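Long-range contacts in nitroreductase family protein (Lactobacillus plantarum, PDB 4QLY), which acts as an FMN-dependent enone reductase in polyunsaturated fatty acid saturation, probably using NADH to convert 10-oxo-(11E)-octadecenoate into 10-oxooctadecanoate: residues H23-F28 and Q201-T206; D96-Y101 and P185-P190; H162-N167 and I194-A199. All coordinates share one frame; numbering follows the deposited sequence.

From the N terminus, the chain passes first through residues 23-28, in the loop after helix 15-20, which meet residues 201-206 near the other end; contact 1 thus closes a long loop that holds the other two. Next come residues 96-101, at the join of strand 89-96 and helix 99-113, and then residues 162-167, leading into strand 165-169. Strand 188-197 closes both loops, contact 2 at its start and contact 3 at its end, and because their segments alternate along the chain these two loops cross. Contacts 1 and 3 touch, through Val25 N and Ala166 O, and share FMN, whereas contact 2 lies across the chain's centre, about 32 Å from contact 1 between centres.

Contact 1: residues H23-F28 and Q201-T206; sequences HSVRQF and QEPLHT. With FMN (flavin mononucleotide), chain E.
His23 turns its imidazole back beside the backbone N, with CG anti to the carbonyl carbon, which brings the ring to Pro203, His23 CD2 lying 3.9 Å from Pro203 CG. Arg26 makes a similar first turn (chi1 -63°) but continues extended from CG to NE, carrying its guanidinium past Leu204 CB to the flavin. There Arg26 NE donates to FMN O2 at 2.7 Å, and Arg26 NH2 to FMN N1 at 3.2 Å; the second bond is nearly straight (167°), with N1 lying in the guanidinium plane at its edge. Ser24 CB rests over one face of this group, toward its rim. Ser24 holds the phosphate, its backbone N reaching FMN O1P at 2.7 Å and its OG reaching FMN O3P at 2.8 Å. Direct contact between the segments is mostly van der Waals packing: Pro203 CB lies 3.2 Å from Ser24 O, and Gln27 and Gln201 run side by side with 3.6 Å from CB to CB; the one direct hydrogen bond, Gln201 N to Gln27 O, is weak. Waters supply most polar links. Water 2 donates to Ser24 O at 2.6 Å and accepts from Arg26 NH1 and Leu204 N, while water 3 accepts from Arg26 NH1 and donates to Leu204 O and FMN O1P. With a leucine in place of Arg26, FMN O2 and N1 would probably each lose a donor, and waters 2 and 3 would be left without the NH1 that links them. Arg22, Arg208, Asn80 and Ser170 also hydrogen-bond to FMN. One arginine thus ties the flavin's pyrimidine end to the water network beside the phosphate, and its positive charge against N1 and O2 would probably favour the negative charge a reduced flavin gathers there.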
loop_
_atom_site.group_PDB
_atom_site.type_symbol
_atom_site.label_atom_id
_atom_site.label_comp_id
_atom_site.label_asym_id
_atom_site.label_seq_id
_atom_site.Cartn_x
_atom_site.Cartn_y
_atom_site.Cartn_z
ATOM N N HIS A 23 -9.135 -12.986 0.749
ATOM C CA HIS A 23 -10.349 -12.178 0.876
ATOM C C HIS A 23 -10.388 -11.529 2.251
ATOM O O HIS A 23 -9.643 -11.919 3.146
ATOM C CB HIS A 23 -11.618 -13.020 0.662
ATOM C CG HIS A 23 -11.482 -14.031 -0.430
ATOM N ND1 HIS A 23 -11.671 -13.719 -1.760
ATOM C CD2 HIS A 23 -11.162 -15.345 -0.391
ATOM C CE1 HIS A 23 -11.466 -14.798 -2.493
ATOM N NE2 HIS A 23 -11.147 -15.797 -1.688
ATOM N N SER A 24 -11.241 -10.524 2.403
ATOM C CA SER A 24 -11.483 -9.948 3.705
ATOM C C SER A 24 -12.335 -10.899 4.540
ATOM O O SER A 24 -13.543 -11.078 4.286
ATOM C CB SER A 24 -12.164 -8.589 3.583
ATOM O OG SER A 24 -11.246 -7.626 3.109
ATOM N N VAL A 25 -11.694 -11.533 5.513
ATOM C CA VAL A 25 -12.416 -12.354 6.491
ATOM C C VAL A 25 -12.838 -11.469 7.651
ATOM O O VAL A 25 -12.018 -10.720 8.187
ATOM C CB VAL A 25 -11.549 -13.515 6.993
ATOM C CG1 VAL A 25 -12.213 -14.218 8.155
ATOM C CG2 VAL A 25 -11.267 -14.484 5.840
ATOM N N ARG A 26 -14.107 -11.526 8.035
ATOM C CA ARG A 26 -14.606 -10.567 9.015
ATOM C C ARG A 26 -15.169 -11.252 10.256
ATOM O O ARG A 26 -15.571 -10.601 11.216
ATOM C CB ARG A 26 -15.662 -9.665 8.381
ATOM C CG ARG A 26 -15.145 -8.804 7.232
ATOM C CD ARG A 26 -16.231 -7.867 6.692
ATOM N NE ARG A 26 -15.684 -6.939 5.701
ATOM C CZ ARG A 26 -15.604 -7.189 4.393
ATOM N NH1 ARG A 26 -16.043 -8.340 3.908
ATOM N NH2 ARG A 26 -15.071 -6.288 3.567
ATOM N N GLN A 27 -15.184 -12.576 10.222
ATOM C CA GLN A 27 -15.624 -13.372 11.348
ATOM C C GLN A 27 -14.542 -14.362 11.688
ATOM O O GLN A 27 -14.258 -15.267 10.907
ATOM C CB GLN A 27 -16.941 -14.090 11.034
ATOM C CG GLN A 27 -18.143 -13.168 10.952
ATOM C CD GLN A 27 -18.447 -12.494 12.285
ATOM O OE1 GLN A 27 -17.937 -12.903 13.335
ATOM N NE2 GLN A 27 -19.292 -11.466 12.254
ATOM N N PHE A 28 -13.925 -14.172 12.850
ATOM C CA PHE A 28 -12.820 -15.021 13.273
ATOM C C PHE A 28 -13.253 -15.952 14.414
ATOM O O PHE A 28 -14.227 -15.675 15.109
ATOM C CB PHE A 28 -11.621 -14.158 13.705
ATOM C CG PHE A 28 -11.175 -13.183 12.649
ATOM C CD1 PHE A 28 -10.411 -13.611 11.568
ATOM C CD2 PHE A 28 -11.551 -11.855 12.713
ATOM C CE1 PHE A 28 -10.008 -12.726 10.573
ATOM C CE2 PHE A 28 -11.159 -10.961 11.712
ATOM C CZ PHE A 28 -10.383 -11.403 10.649
ATOM N N GLN A 201 -15.845 -17.892 9.285
ATOM C CA GLN A 201 -16.948 -17.770 8.328
ATOM C C GLN A 201 -16.431 -17.433 6.942
ATOM O O GLN A 201 -15.454 -16.688 6.793
ATOM C CB GLN A 201 -17.958 -16.707 8.789
ATOM C CG GLN A 201 -19.185 -16.564 7.893
ATOM C CD GLN A 201 -20.198 -15.534 8.402
ATOM O OE1 GLN A 201 -20.719 -15.650 9.517
ATOM N NE2 GLN A 201 -20.496 -14.534 7.570
ATOM N N GLU A 202 -17.084 -18.008 5.935
ATOM C CA GLU A 202 -16.754 -17.756 4.544
ATOM C C GLU A 202 -16.827 -16.261 4.269
ATOM O O GLU A 202 -17.824 -15.615 4.599
ATOM C CB GLU A 202 -17.707 -18.523 3.626
ATOM C CG GLU A 202 -17.289 -18.572 2.170
ATOM C CD GLU A 202 -16.242 -19.636 1.902
ATOM O OE1 GLU A 202 -15.730 -20.236 2.876
ATOM O OE2 GLU A 202 -15.935 -19.877 0.712
ATOM N N PRO A 203 -15.757 -15.697 3.692
ATOM C CA PRO A 203 -15.755 -14.257 3.419
ATOM C C PRO A 203 -16.716 -13.890 2.288
ATOM O O PRO A 203 -16.926 -14.695 1.370
ATOM C CB PRO A 203 -14.303 -13.974 3.032
ATOM C CG PRO A 203 -13.784 -15.275 2.511
ATOM C CD PRO A 203 -14.513 -16.356 3.258
ATOM N N LEU A 204 -17.309 -12.700 2.373
ATOM C CA LEU A 204 -18.152 -12.177 1.297
ATOM C C LEU A 204 -17.390 -12.191 -0.023
ATOM O O LEU A 204 -16.246 -11.724 -0.092
ATOM C CB LEU A 204 -18.624 -10.749 1.612
ATOM C CG LEU A 204 -19.793 -10.520 2.584
ATOM C CD1 LEU A 204 -19.532 -11.117 3.956
ATOM C CD2 LEU A 204 -20.120 -9.032 2.703
ATOM N N HIS A 205 -18.003 -12.734 -1.070
ATOM C CA HIS A 205 -17.332 -12.799 -2.366
ATOM C C HIS A 205 -17.316 -11.418 -3.003
ATOM O O HIS A 205 -18.245 -10.628 -2.808
ATOM C CB HIS A 205 -18.012 -13.807 -3.296
ATOM C CG HIS A 205 -17.345 -13.939 -4.634
ATOM N ND1 HIS A 205 -16.061 -14.424 -4.783
ATOM C CD2 HIS A 205 -17.774 -13.625 -5.881
ATOM C CE1 HIS A 205 -15.737 -14.421 -6.065
ATOM N NE2 HIS A 205 -16.759 -13.940 -6.752
ATOM N N THR A 206 -16.252 -11.112 -3.741
ATOM C CA THR A 206 -16.205 -9.863 -4.492
ATOM C C THR A 206 -15.675 -10.095 -5.909
ATOM O O THR A 206 -15.078 -11.131 -6.225
ATOM C CB THR A 206 -15.319 -8.760 -3.803
ATOM O OG1 THR A 206 -13.971 -9.217 -3.665
ATOM C CG2 THR A 206 -15.862 -8.361 -2.425
HETATM N N1 FMN E . -13.910 -3.738 5.166
HETATM C C2 FMN E . -14.836 -3.512 6.172
HETATM O O2 FMN E . -15.669 -4.372 6.423
HETATM N N3 FMN E . -14.842 -2.341 6.895
HETATM C C4 FMN E . -13.906 -1.368 6.628
HETATM O O4 FMN E . -13.898 -0.311 7.281
HETATM C C4A FMN E . -12.970 -1.593 5.619
HETATM N N5 FMN E . -12.027 -0.629 5.350
HETATM C C5A FMN E . -11.078 -0.846 4.378
HETATM C C6 FMN E . -10.135 0.147 4.167
HETATM C C7 FMN E . -9.163 -0.024 3.202
HETATM C C7M FMN E . -8.156 1.063 2.967
HETATM C C8 FMN E . -9.126 -1.192 2.456
HETATM C C8M FMN E . -8.050 -1.340 1.412
HETATM C C9 FMN E . -10.073 -2.199 2.672
HETATM C C9A FMN E . -11.064 -2.032 3.644
HETATM N N10 FMN E . -12.033 -3.010 3.902
HETATM C C10 FMN E . -12.969 -2.779 4.890
HETATM C "C1'" FMN E . -12.098 -4.317 3.143
HETATM C "C2'" FMN E . -12.738 -4.110 1.738
HETATM O "O2'" FMN E . -14.143 -3.951 1.784
HETATM C "C3'" FMN E . -12.464 -5.266 0.776
HETATM O "O3'" FMN E . -11.073 -5.340 0.596
HETATM C "C4'" FMN E . -13.093 -5.110 -0.627
HETATM O "O4'" FMN E . -14.500 -5.181 -0.599
HETATM C "C5'" FMN E . -12.573 -6.230 -1.515
HETATM O "O5'" FMN E . -12.926 -7.447 -0.903
HETATM P P FMN E . -11.831 -8.572 -0.558
HETATM O O1P FMN E . -12.504 -9.700 0.189
HETATM O O2P FMN E . -11.145 -9.097 -1.792
HETATM O O3P FMN E . -10.803 -7.948 0.384
HETATM O O HOH W 1 -13.702 -11.428 -1.592
HETATM O O HOH W 2 -16.166 -11.228 4.591
HETATM O O HOH W 3 -15.037 -9.592 1.121
HETATM O O HOH W 4 -16.098 -13.617 7.291
#

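Contact 2: residues D96-Y101 and P185-P190; sequences DTQSHY and PKRYVP
Asp96 and Arg187 meet obliquely, their carboxylate and guanidinium planes 41° apart, and the arginine presents the side that carries NE and NH2. Arg187 NE donates to Asp96 OD1 at 2.8 Å and Arg187 NH2 to Asp96 OD2 at 2.9 Å, a bidentate salt bridge with one nitrogen to each oxygen. Both acceptors lie close to the guanidinium plane, but the carboxylate is tilted: OD2 is approached on its syn side, whereas OD1 is met from above its plane. The opposite face of OD1 receives Gln98 N at 2.8 Å, so the carboxylate is fixed from both faces and its rotation is restricted. Arg187 can reach it because its chain is fully extended, with CG anti to the backbone N (chi1 178°). Gln98 crosses that chain at about a right angle, its NE2 3.4 Å from Arg187 CB, and its amide is turned 21° from the guanidinium plane. On one face of the guanidinium, Tyr188 OH sits over the centre, and the ring of the same tyrosine brings CE1 to 3.8 Å from Asp96 CB. The main chain of Arg187 is gripped as well. Its carbonyl O accepts from Thr97 OG1 at 2.6 Å and from Thr97 N at 3.0 Å, two donors from a single residue. Water 5 extends this polar side, donating to Lys186 O and Thr97 OG1 and accepting from Gln98 NE2. Asp96 and Tyr188 form an antiparallel non-hydrogen-bonded pair between strands 89-96 and 188-197, neighbours in the central sheet. Asp96 also forms an Asx turn with Gln98 N, within a type I turn that ends at Ser99, and Gln98 occupies the N-cap position: a strand-to-helix junction pinned by a buried aspartate to the start of the adjoining strand.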
loop_
_atom_site.group_PDB
_atom_site.type_symbol
_atom_site.label_atom_id
_atom_site.label_comp_id
_atom_site.label_asym_id
_atom_site.label_seq_id
_atom_site.Cartn_x
_atom_site.Cartn_y
_atom_site.Cartn_z
ATOM N N ASP A 96 3.999 7.674 10.952
ATOM C CA ASP A 96 4.849 8.595 11.712
ATOM C C ASP A 96 5.314 9.741 10.832
ATOM O O ASP A 96 6.220 9.561 10.028
ATOM C CB ASP A 96 6.052 7.841 12.283
ATOM C CG ASP A 96 6.989 8.727 13.106
ATOM O OD1 ASP A 96 6.741 9.940 13.290
ATOM O OD2 ASP A 96 7.984 8.172 13.590
ATOM N N THR A 97 4.706 10.918 10.980
ATOM C CA THR A 97 5.075 12.049 10.132
ATOM C C THR A 97 6.362 12.742 10.583
ATOM O O THR A 97 6.764 13.741 9.987
ATOM C CB THR A 97 3.955 13.111 10.057
ATOM O OG1 THR A 97 3.722 13.660 11.351
ATOM C CG2 THR A 97 2.663 12.507 9.510
ATOM N N GLN A 98 7.001 12.210 11.624
ATOM C CA GLN A 98 8.332 12.664 12.038
ATOM C C GLN A 98 9.407 11.590 11.810
ATOM O O GLN A 98 10.496 11.652 12.403
ATOM C CB GLN A 98 8.332 13.073 13.522
ATOM C CG GLN A 98 7.573 14.366 13.818
ATOM C CD GLN A 98 7.359 14.577 15.316
ATOM O OE1 GLN A 98 8.226 14.265 16.127
ATOM N NE2 GLN A 98 6.198 15.102 15.680
ATOM N N SER A 99 9.107 10.607 10.959
ATOM C CA SER A 99 10.019 9.477 10.750
ATOM C C SER A 99 11.366 9.909 10.190
ATOM O O SER A 99 12.342 9.184 10.302
ATOM C CB SER A 99 9.407 8.441 9.804
ATOM O OG SER A 99 9.311 8.955 8.489
ATOM N N HIS A 100 11.422 11.082 9.577
ATOM C CA HIS A 100 12.677 11.544 9.012
ATOM C C HIS A 100 13.638 11.950 10.128
ATOM O O HIS A 100 14.853 11.816 9.989
ATOM C CB HIS A 100 12.442 12.698 8.037
ATOM C CG HIS A 100 11.474 13.732 8.525
ATOM N ND1 HIS A 100 10.112 13.523 8.558
ATOM C CD2 HIS A 100 11.669 15.002 8.955
ATOM C CE1 HIS A 100 9.510 14.608 9.013
ATOM N NE2 HIS A 100 10.431 15.522 9.255
ATOM N N TYR A 101 13.083 12.423 11.237
ATOM C CA TYR A 101 13.887 12.762 12.412
ATOM C C TYR A 101 14.382 11.513 13.124
ATOM O O TYR A 101 15.491 11.500 13.655
ATOM C CB TYR A 101 13.090 13.649 13.367
ATOM C CG TYR A 101 12.853 15.022 12.784
ATOM C CD1 TYR A 101 13.883 15.715 12.148
ATOM C CD2 TYR A 101 11.600 15.609 12.825
ATOM C CE1 TYR A 101 13.665 16.969 11.588
ATOM C CE2 TYR A 101 11.374 16.853 12.273
ATOM C CZ TYR A 101 12.409 17.530 11.664
ATOM O OH TYR A 101 12.168 18.767 11.118
ATOM N N PRO A 185 -1.070 12.900 18.773
ATOM C CA PRO A 185 -1.876 13.289 17.610
ATOM C C PRO A 185 -1.202 14.335 16.718
ATOM O O PRO A 185 -1.613 14.483 15.570
ATOM C CB PRO A 185 -3.163 13.838 18.240
ATOM C CG PRO A 185 -2.774 14.272 19.595
ATOM C CD PRO A 185 -1.668 13.352 20.041
ATOM N N LYS A 186 -0.183 15.033 17.208
ATOM C CA LYS A 186 0.506 15.980 16.343
ATOM C C LYS A 186 1.454 15.220 15.399
ATOM O O LYS A 186 1.824 15.721 14.343
ATOM C CB LYS A 186 1.250 17.053 17.174
ATOM C CG LYS A 186 2.573 16.628 17.811
ATOM C CD LYS A 186 2.983 17.532 18.973
ATOM C CE LYS A 186 3.411 16.761 20.228
ATOM N NZ LYS A 186 3.684 17.626 21.401
ATOM N N ARG A 187 1.795 13.989 15.762
ATOM C CA ARG A 187 2.812 13.233 15.045
ATOM C C ARG A 187 2.273 12.109 14.141
ATOM O O ARG A 187 2.718 11.959 12.998
ATOM C CB ARG A 187 3.806 12.652 16.054
ATOM C CG ARG A 187 4.897 11.791 15.445
ATOM C CD ARG A 187 5.906 11.397 16.504
ATOM N NE ARG A 187 6.871 10.424 16.008
ATOM C CZ ARG A 187 7.900 9.977 16.717
ATOM N NH1 ARG A 187 8.086 10.420 17.957
ATOM N NH2 ARG A 187 8.738 9.087 16.194
ATOM N N TYR A 188 1.325 11.323 14.642
ATOM C CA TYR A 188 0.862 10.135 13.919
ATOM C C TYR A 188 -0.482 10.323 13.200
ATOM O O TYR A 188 -1.424 10.893 13.749
ATOM C CB TYR A 188 0.755 8.949 14.883
ATOM C CG TYR A 188 2.058 8.562 15.548
ATOM C CD1 TYR A 188 2.935 7.667 14.938
ATOM C CD2 TYR A 188 2.413 9.088 16.789
ATOM C CE1 TYR A 188 4.133 7.313 15.544
ATOM C CE2 TYR A 188 3.605 8.739 17.397
ATOM C CZ TYR A 188 4.457 7.852 16.773
ATOM O OH TYR A 188 5.636 7.505 17.373
ATOM N N VAL A 189 -0.560 9.826 11.970
ATOM C CA VAL A 189 -1.805 9.838 11.215
ATOM C C VAL A 189 -2.387 8.421 11.159
ATOM O O VAL A 189 -1.682 7.467 10.832
ATOM C CB VAL A 189 -1.597 10.415 9.777
ATOM C CG1 VAL A 189 -0.408 9.776 9.085
ATOM C CG2 VAL A 189 -2.853 10.248 8.930
ATOM N N PRO A 190 -3.677 8.273 11.498
ATOM C CA PRO A 190 -4.329 6.961 11.449
ATOM C C PRO A 190 -4.581 6.508 10.006
ATOM O O PRO A 190 -5.067 7.291 9.190
ATOM C CB PRO A 190 -5.642 7.208 12.193
ATOM C CG PRO A 190 -5.954 8.642 11.888
ATOM C CD PRO A 190 -4.616 9.332 11.918
HETATM O O HOH W 5 4.241 16.046 13.531
#

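Contact 3: residues H162-N167 and I194-A199; sequences HGYDAN and IAIGKA. With FMN (flavin mononucleotide), chain E.
Strands 165-167 and 194-197 run antiparallel, their axes 4.6 Å apart at an angle of 156°, with Asp165 and Asn167 in hydrogen-bonded pairs with Gly197 and Ala195, and Ala166 opposite Ile196 in the non-hydrogen-bonded pair between them. Each hydrogen-bonded pair exchanges two bonds, for example Asp165 N to Gly197 O at 2.8 Å and Gly197 N to Asp165 O at 3.0 Å. On the face carrying Ala166 and Ile196, Ala166 CB comes to 4.2 Å from Ile194 CG2, and helix 137-161 covers this side through Leu155, Leu156 and Ala159. That helix ends in a Schellman motif at Gly163, whose positive phi (90°) turns the chain toward the strand. Its carbonyl O then accepts from Lys198 NZ at 2.9 Å. A bend at chi2 (70°) swings the lysine chain back to this oxygen; the lysine and Tyr164 side chains cross at about a right angle, with Lys198 CD 4.0 Å from Tyr164 CD1. The tyrosine hydroxyl bonds to Glu38, while Asp165 forms a salt bridge with Arg160. Asn167 points to the other face, its CG anti to the backbone N, and brings ND2 to 3.6 Å from FMN C1'. Its amide is oriented by Gln83 NE2 at OD1 and, weakly, by Ser24 OG at ND2, both residues of the FMN site. The pairing joins strand 165-169, an edge strand within this chain, to strand 188-197 in the four-stranded antiparallel sheet of the nitroreductase fold and sets Asn167 beside the flavin.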
loop_
_atom_site.group_PDB
_atom_site.type_symbol
_atom_site.label_atom_id
_atom_site.label_comp_id
_atom_site.label_asym_id
_atom_site.label_seq_id
_atom_site.Cartn_x
_atom_site.Cartn_y
_atom_site.Cartn_z
ATOM N N HIS A 162 0.947 -17.365 7.380
ATOM C CA HIS A 162 1.069 -17.979 8.691
ATOM C C HIS A 162 -0.115 -18.888 9.003
ATOM O O HIS A 162 -0.206 -19.435 10.098
ATOM C CB HIS A 162 1.215 -16.899 9.758
ATOM C CG HIS A 162 2.617 -16.392 9.913
ATOM N ND1 HIS A 162 3.317 -16.502 11.095
ATOM C CD2 HIS A 162 3.455 -15.790 9.034
ATOM C CE1 HIS A 162 4.522 -15.982 10.942
ATOM N NE2 HIS A 162 4.632 -15.542 9.702
ATOM N N GLY A 163 -1.029 -19.044 8.048
ATOM C CA GLY A 163 -2.184 -19.904 8.266
ATOM C C GLY A 163 -3.395 -19.206 8.862
ATOM O O GLY A 163 -4.351 -19.850 9.302
ATOM N N TYR A 164 -3.370 -17.876 8.876
ATOM C CA TYR A 164 -4.510 -17.110 9.370
ATOM C C TYR A 164 -5.218 -16.374 8.233
ATOM O O TYR A 164 -4.961 -16.637 7.064
ATOM C CB TYR A 164 -4.058 -16.114 10.431
ATOM C CG TYR A 164 -3.340 -16.754 11.600
ATOM C CD1 TYR A 164 -4.023 -17.576 12.493
ATOM C CD2 TYR A 164 -1.982 -16.531 11.820
ATOM C CE1 TYR A 164 -3.379 -18.156 13.570
ATOM C CE2 TYR A 164 -1.327 -17.110 12.900
ATOM C CZ TYR A 164 -2.036 -17.921 13.771
ATOM O OH TYR A 164 -1.408 -18.499 14.853
ATOM N N ASP A 165 -6.113 -15.461 8.594
ATOM C CA ASP A 165 -6.767 -14.582 7.633
ATOM C C ASP A 165 -6.943 -13.226 8.275
ATOM O O ASP A 165 -6.650 -13.049 9.464
ATOM C CB ASP A 165 -8.117 -15.145 7.167
ATOM C CG ASP A 165 -7.974 -16.086 5.990
ATOM O OD1 ASP A 165 -7.678 -15.610 4.860
ATOM O OD2 ASP A 165 -8.138 -17.306 6.197
ATOM N N ALA A 166 -7.409 -12.265 7.492
ATOM C CA ALA A 166 -7.365 -10.884 7.923
ATOM C C ALA A 166 -8.353 -10.002 7.205
ATOM O O ALA A 166 -8.924 -10.364 6.166
ATOM C CB ALA A 166 -5.941 -10.315 7.747
ATOM N N ASN A 167 -8.547 -8.830 7.790
ATOM C CA ASN A 167 -9.363 -7.793 7.203
ATOM C C ASN A 167 -8.760 -6.433 7.485
ATOM O O ASN A 167 -8.493 -6.104 8.649
ATOM C CB ASN A 167 -10.786 -7.838 7.738
ATOM C CG ASN A 167 -11.578 -6.614 7.336
ATOM O OD1 ASN A 167 -12.123 -5.905 8.183
ATOM N ND2 ASN A 167 -11.608 -6.330 6.032
ATOM N N ILE A 194 -5.699 -3.760 10.877
ATOM C CA ILE A 194 -5.599 -5.090 10.288
ATOM C C ILE A 194 -6.037 -6.132 11.328
ATOM O O ILE A 194 -5.264 -6.491 12.228
ATOM C CB ILE A 194 -4.177 -5.430 9.817
ATOM C CG1 ILE A 194 -3.599 -4.355 8.872
ATOM C CG2 ILE A 194 -4.158 -6.820 9.175
ATOM C CD1 ILE A 194 -4.273 -4.297 7.487
ATOM N N ALA A 195 -7.287 -6.585 11.217
ATOM C CA ALA A 195 -7.808 -7.621 12.094
ATOM C C ALA A 195 -7.297 -8.963 11.628
ATOM O O ALA A 195 -7.401 -9.289 10.452
ATOM C CB ALA A 195 -9.340 -7.606 12.101
ATOM N N ILE A 196 -6.753 -9.745 12.542
ATOM C CA ILE A 196 -6.161 -11.027 12.181
ATOM C C ILE A 196 -6.733 -12.163 13.030
ATOM O O ILE A 196 -6.931 -12.013 14.247
ATOM C CB ILE A 196 -4.633 -11.008 12.351
ATOM C CG1 ILE A 196 -4.034 -9.799 11.631
ATOM C CG2 ILE A 196 -4.024 -12.315 11.862
ATOM C CD1 ILE A 196 -2.518 -9.747 11.693
ATOM N N GLY A 197 -6.997 -13.296 12.391
ATOM C CA GLY A 197 -7.504 -14.450 13.108
ATOM C C GLY A 197 -7.649 -15.680 12.241
ATOM O O GLY A 197 -7.342 -15.653 11.053
ATOM N N LYS A 198 -8.117 -16.769 12.845
ATOM C CA LYS A 198 -8.503 -17.954 12.091
ATOM C C LYS A 198 -9.928 -17.737 11.564
ATOM O O LYS A 198 -10.836 -17.398 12.325
ATOM C CB LYS A 198 -8.420 -19.212 12.966
ATOM C CG LYS A 198 -8.110 -20.511 12.218
ATOM C CD LYS A 198 -6.678 -20.528 11.715
ATOM C CE LYS A 198 -6.240 -21.928 11.297
ATOM N NZ LYS A 198 -4.755 -22.018 11.120
ATOM N N ALA A 199 -10.117 -17.897 10.257
ATOM C CA ALA A 199 -11.433 -17.684 9.660
ATOM C C ALA A 199 -12.488 -18.604 10.280
ATOM O O ALA A 199 -12.310 -19.818 10.313
ATOM C CB ALA A 199 -11.365 -17.899 8.156
HETATM N N1 FMN E . -13.910 -3.738 5.166
HETATM C C2 FMN E . -14.836 -3.512 6.172
HETATM O O2 FMN E . -15.669 -4.372 6.423
HETATM N N3 FMN E . -14.842 -2.341 6.895
HETATM C C4 FMN E . -13.906 -1.368 6.628
HETATM O O4 FMN E . -13.898 -0.311 7.281
HETATM C C4A FMN E . -12.970 -1.593 5.619
HETATM N N5 FMN E . -12.027 -0.629 5.350
HETATM C C5A FMN E . -11.078 -0.846 4.378
HETATM C C6 FMN E . -10.135 0.147 4.167
HETATM C C7 FMN E . -9.163 -0.024 3.202
HETATM C C7M FMN E . -8.156 1.063 2.967
HETATM C C8 FMN E . -9.126 -1.192 2.456
HETATM C C8M FMN E . -8.050 -1.340 1.412
HETATM C C9 FMN E . -10.073 -2.199 2.672
HETATM C C9A FMN E . -11.064 -2.032 3.644
HETATM N N10 FMN E . -12.033 -3.010 3.902
HETATM C C10 FMN E . -12.969 -2.779 4.890
HETATM C "C1'" FMN E . -12.098 -4.317 3.143
HETATM C "C2'" FMN E . -12.738 -4.110 1.738
HETATM O "O2'" FMN E . -14.143 -3.951 1.784
HETATM C "C3'" FMN E . -12.464 -5.266 0.776
HETATM O "O3'" FMN E . -11.073 -5.340 0.596
HETATM C "C4'" FMN E . -13.093 -5.110 -0.627
HETATM O "O4'" FMN E . -14.500 -5.181 -0.599
HETATM C "C5'" FMN E . -12.573 -6.230 -1.515
HETATM O "O5'" FMN E . -12.926 -7.447 -0.903
HETATM P P FMN E . -11.831 -8.572 -0.558
HETATM O O1P FMN E . -12.504 -9.700 0.189
HETATM O O2P FMN E . -11.145 -9.097 -1.792
HETATM O O3P FMN E . -10.803 -7.948 0.384
#